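Local coordinates for dual specificity protein phosphatase 8 (Homo sapiens, PDB 4JMK) that probably dephosphorylates phosphotyrosine, phosphoserine and phosphothreonine in proteins and so damps mitogen-activated protein kinase signalling, at residues G28-N34 against C82-H87. The protein carries 1 engineered substitution. Residues are numbered along the deposited sequence; the frame is centred on the assembly and turned at random.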
ATOM      1  N   GLY A  28       8.153  16.037   2.262  1.00 21.37           N
ATOM      2  CA  GLY A  28       8.328  16.052   0.817  1.00 18.16           C
ATOM      3  C   GLY A  28       7.502  15.009   0.077  1.00 24.77           C
ATOM      4  O   GLY A  28       7.902  14.539  -0.983  1.00 19.29           O
ATOM      5  N   ILE A  29       6.345  14.644   0.619  1.00 17.21           N
ATOM      6  CA  ILE A  29       5.511  13.620  -0.034  1.00 18.30           C
ATOM      7  C   ILE A  29       4.631  14.209  -1.136  1.00 17.51           C
ATOM      8  O   ILE A  29       3.769  15.068  -0.874  1.00 19.70           O
ATOM      9  CB  ILE A  29       4.644  12.872   1.003  1.00 16.96           C
ATOM     10  CG1 ILE A  29       5.553  12.245   2.060  1.00 17.67           C
ATOM     11  CG2 ILE A  29       3.792  11.780   0.316  1.00 12.34           C
ATOM     12  CD1 ILE A  29       4.793  11.652   3.240  1.00 29.08           C
ATOM     13  N   SER A  30       4.834  13.738  -2.369  1.00 15.44           N
ATOM     14  CA  SER A  30       4.141  14.293  -3.534  1.00 19.29           C
ATOM     15  C   SER A  30       3.231  13.287  -4.243  1.00 15.53           C
ATOM     16  O   SER A  30       2.380  13.683  -5.038  1.00 18.03           O
ATOM     17  CB  SER A  30       5.146  14.897  -4.532  1.00 20.76           C
ATOM     18  OG  SER A  30       5.931  13.894  -5.182  1.00 17.85           O
ATOM     19  N   TYR A  31       3.402  11.995  -3.948  1.00 14.42           N
ATOM     20  CA  TYR A  31       2.544  10.941  -4.507  1.00 10.19           C
ATOM     21  C   TYR A  31       1.620  10.366  -3.436  1.00 14.48           C
ATOM     22  O   TYR A  31       2.047  10.158  -2.294  1.00 14.59           O
ATOM     23  CB  TYR A  31       3.396   9.779  -5.022  1.00 13.74           C
ATOM     24  CG  TYR A  31       4.020   9.981  -6.382  1.00 17.84           C
ATOM     25  CD1 TYR A  31       5.095  10.837  -6.557  1.00 20.68           C
ATOM     26  CD2 TYR A  31       3.552   9.280  -7.482  1.00 20.14           C
ATOM     27  CE1 TYR A  31       5.680  10.996  -7.796  1.00 28.46           C
ATOM     28  CE2 TYR A  31       4.127   9.433  -8.724  1.00 23.56           C
ATOM     29  CZ  TYR A  31       5.187  10.291  -8.874  1.00 29.28           C
ATOM     30  OH  TYR A  31       5.760  10.444 -10.112  1.00 32.83           O
ATOM     31  N   VAL A  32       0.385  10.068  -3.826  1.00 14.65           N
ATOM     32  CA  VAL A  32      -0.621   9.517  -2.907  1.00 15.69           C
ATOM     33  C   VAL A  32      -1.384   8.349  -3.524  1.00 16.44           C
ATOM     34  O   VAL A  32      -1.964   8.470  -4.620  1.00 17.72           O
ATOM     35  CB  VAL A  32      -1.654  10.577  -2.477  1.00 11.50           C
ATOM     36  CG1 VAL A  32      -2.810   9.910  -1.668  1.00 12.26           C
ATOM     37  CG2 VAL A  32      -0.985  11.671  -1.639  1.00 14.67           C
ATOM     38  N   LEU A  33      -1.381   7.222  -2.814  1.00 16.05           N
ATOM     39  CA  LEU A  33      -2.209   6.071  -3.161  1.00 16.52           C
ATOM     40  C   LEU A  33      -3.301   5.962  -2.106  1.00 20.16           C
ATOM     41  O   LEU A  33      -3.028   5.662  -0.944  1.00 15.56           O
ATOM     42  CB  LEU A  33      -1.364   4.790  -3.199  1.00 14.23           C
ATOM     43  CG  LEU A  33      -2.028   3.507  -3.692  1.00 19.67           C
ATOM     44  CD1 LEU A  33      -2.717   3.720  -4.985  1.00 23.80           C
ATOM     45  CD2 LEU A  33      -0.974   2.393  -3.847  1.00 19.56           C
ATOM     46  N   ASN A  34      -4.532   6.224  -2.525  1.00 14.83           N
ATOM     47  CA  ASN A  34      -5.681   6.359  -1.636  1.00 13.06           C
ATOM     48  C   ASN A  34      -6.535   5.110  -1.774  1.00 17.09           C
ATOM     49  O   ASN A  34      -7.207   4.921  -2.799  1.00 19.99           O
ATOM     50  CB  ASN A  34      -6.460   7.596  -2.088  1.00 16.82           C
ATOM     51  CG  ASN A  34      -7.707   7.862  -1.269  1.00 23.97           C
ATOM     52  OD1 ASN A  34      -8.293   6.961  -0.669  1.00 20.94           O
ATOM     53  ND2 ASN A  34      -8.150   9.113  -1.288  1.00 22.84           N
ATOM     54  N   CYS A  82      10.866   9.809  -5.803  1.00 20.93           N
ATOM     55  CA  CYS A  82       9.851  10.477  -4.991  1.00 22.52           C
ATOM     56  C   CYS A  82       9.315   9.543  -3.911  1.00 23.43           C
ATOM     57  O   CYS A  82       9.456   8.326  -4.009  1.00 25.85           O
ATOM     58  CB  CYS A  82       8.692  10.958  -5.861  1.00 21.58           C
ATOM     59  SG  CYS A  82       9.071  12.394  -6.922  1.00 31.90           S
ATOM     60  N   GLN A  83       8.687  10.118  -2.889  1.00 16.59           N
ATOM     61  CA  GLN A  83       8.050   9.322  -1.846  1.00 16.26           C
ATOM     62  C   GLN A  83       6.553   9.274  -2.102  1.00 18.82           C
ATOM     63  O   GLN A  83       5.971  10.259  -2.566  1.00 16.25           O
ATOM     64  CB  GLN A  83       8.313   9.925  -0.460  1.00 19.27           C
ATOM     65  CG  GLN A  83       9.783   9.956  -0.059  1.00 27.94           C
ATOM     66  CD  GLN A  83      10.454  11.227  -0.521  1.00 40.47           C
ATOM     67  OE1 GLN A  83      10.237  12.296   0.055  1.00 38.33           O
ATOM     68  NE2 GLN A  83      11.255  11.128  -1.578  1.00 48.93           N
ATOM     69  N   VAL A  84       5.936   8.128  -1.804  1.00 17.50           N
ATOM     70  CA  VAL A  84       4.494   7.957  -1.957  1.00  9.70           C
ATOM     71  C   VAL A  84       3.930   7.559  -0.605  1.00 13.03           C
ATOM     72  O   VAL A  84       4.569   6.801   0.136  1.00 15.37           O
ATOM     73  CB  VAL A  84       4.157   6.887  -3.040  1.00 16.29           C
ATOM     74  CG1 VAL A  84       4.912   5.593  -2.779  1.00 17.01           C
ATOM     75  CG2 VAL A  84       2.658   6.615  -3.108  1.00 15.85           C
ATOM     76  N   ILE A  85       2.766   8.097  -0.254  1.00 12.60           N
ATOM     77  CA  ILE A  85       2.072   7.606   0.920  1.00 11.53           C
ATOM     78  C   ILE A  85       0.871   6.787   0.477  1.00 15.19           C
ATOM     79  O   ILE A  85       0.100   7.191  -0.414  1.00 15.54           O
ATOM     80  CB  ILE A  85       1.637   8.741   1.876  1.00 11.16           C
ATOM     81  CG1 ILE A  85       0.944   8.161   3.112  1.00 15.79           C
ATOM     82  CG2 ILE A  85       0.727   9.711   1.180  1.00 12.04           C
ATOM     83  CD1 ILE A  85       0.391   9.221   4.041  1.00 22.84           C
ATOM     84  N   VAL A  86       0.746   5.615   1.085  1.00 11.30           N
ATOM     85  CA  VAL A  86      -0.423   4.783   0.886  1.00 10.81           C
ATOM     86  C   VAL A  86      -1.275   4.960   2.134  1.00 12.17           C
ATOM     87  O   VAL A  86      -0.786   4.795   3.258  1.00 17.28           O
ATOM     88  CB  VAL A  86      -0.042   3.317   0.758  1.00 16.03           C
ATOM     89  CG1 VAL A  86      -1.279   2.498   0.440  1.00 16.29           C
ATOM     90  CG2 VAL A  86       0.974   3.160  -0.335  1.00 21.74           C
ATOM     91  N   HIS A  87      -2.544   5.306   1.951  1.00 15.98           N
ATOM     92  CA  HIS A  87      -3.402   5.574   3.098  1.00 18.54           C
ATOM     93  C   HIS A  87      -4.806   5.066   2.868  1.00 16.08           C
ATOM     94  O   HIS A  87      -5.213   4.786   1.735  1.00 15.28           O
ATOM     95  CB  HIS A  87      -3.465   7.082   3.402  1.00 17.00           C
ATOM     96  CG  HIS A  87      -4.378   7.840   2.490  1.00 16.44           C
ATOM     97  ND1 HIS A  87      -5.716   8.051   2.775  1.00 20.53           N
ATOM     98  CD2 HIS A  87      -4.159   8.422   1.286  1.00 13.88           C
ATOM     99  CE1 HIS A  87      -6.272   8.729   1.789  1.00 19.84           C
ATOM    100  NE2 HIS A  87      -5.352   8.967   0.872  1.00 15.80           N
TER
HETATM  101  O   HOH W   1       7.560  12.787  -3.422  1.00 24.55           O
HETATM  102  O   HOH W   2      -6.084  10.980  -0.711  1.00 18.58           O
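Asn34 and His87 meet at the C-terminal ends of parallel strands 29-34 and 83-87, just before Ser88, an engineered residue at the predicted phosphocysteine position. Asn34 CB lies 3.4 Å from His87 NE2; CG, anti to the backbone N (chi1 179°), carries the amide beside the imidazole, also 3.4 Å from His87 NE2, with the planes 48° apart. Beyond CG the branches part: OD1, 3.6 Å from His87 CE1, accepts a hydrogen bond from Ser36 OG, while ND2, 3.5 Å from His87 NE2, reaches Cys39 O and, weakly, a water that His87 NE2 also binds at 2.7 Å. Reduced to its CB by an alanine here, the side chain would probably leave Ser36 OG and Cys39 O without these partners and open a gap beside the imidazole. Val32 CG1 abuts the ring edge in plane, 3.6 Å from His87 CD2. Behind these side chains the backbones zip together, Leu33 N giving Ile85 O a nearly straight 2.8 Å bond. On the other face Tyr31 CE1 packs 3.6 Å from Cys82 CB, and Leu33 lies alongside Val86. Within the catalytic domain's central sheet, strands 50-52 and 10-13 flank the pair, while helix 67-79 covers the face bearing Tyr31, Leu33 and Val84.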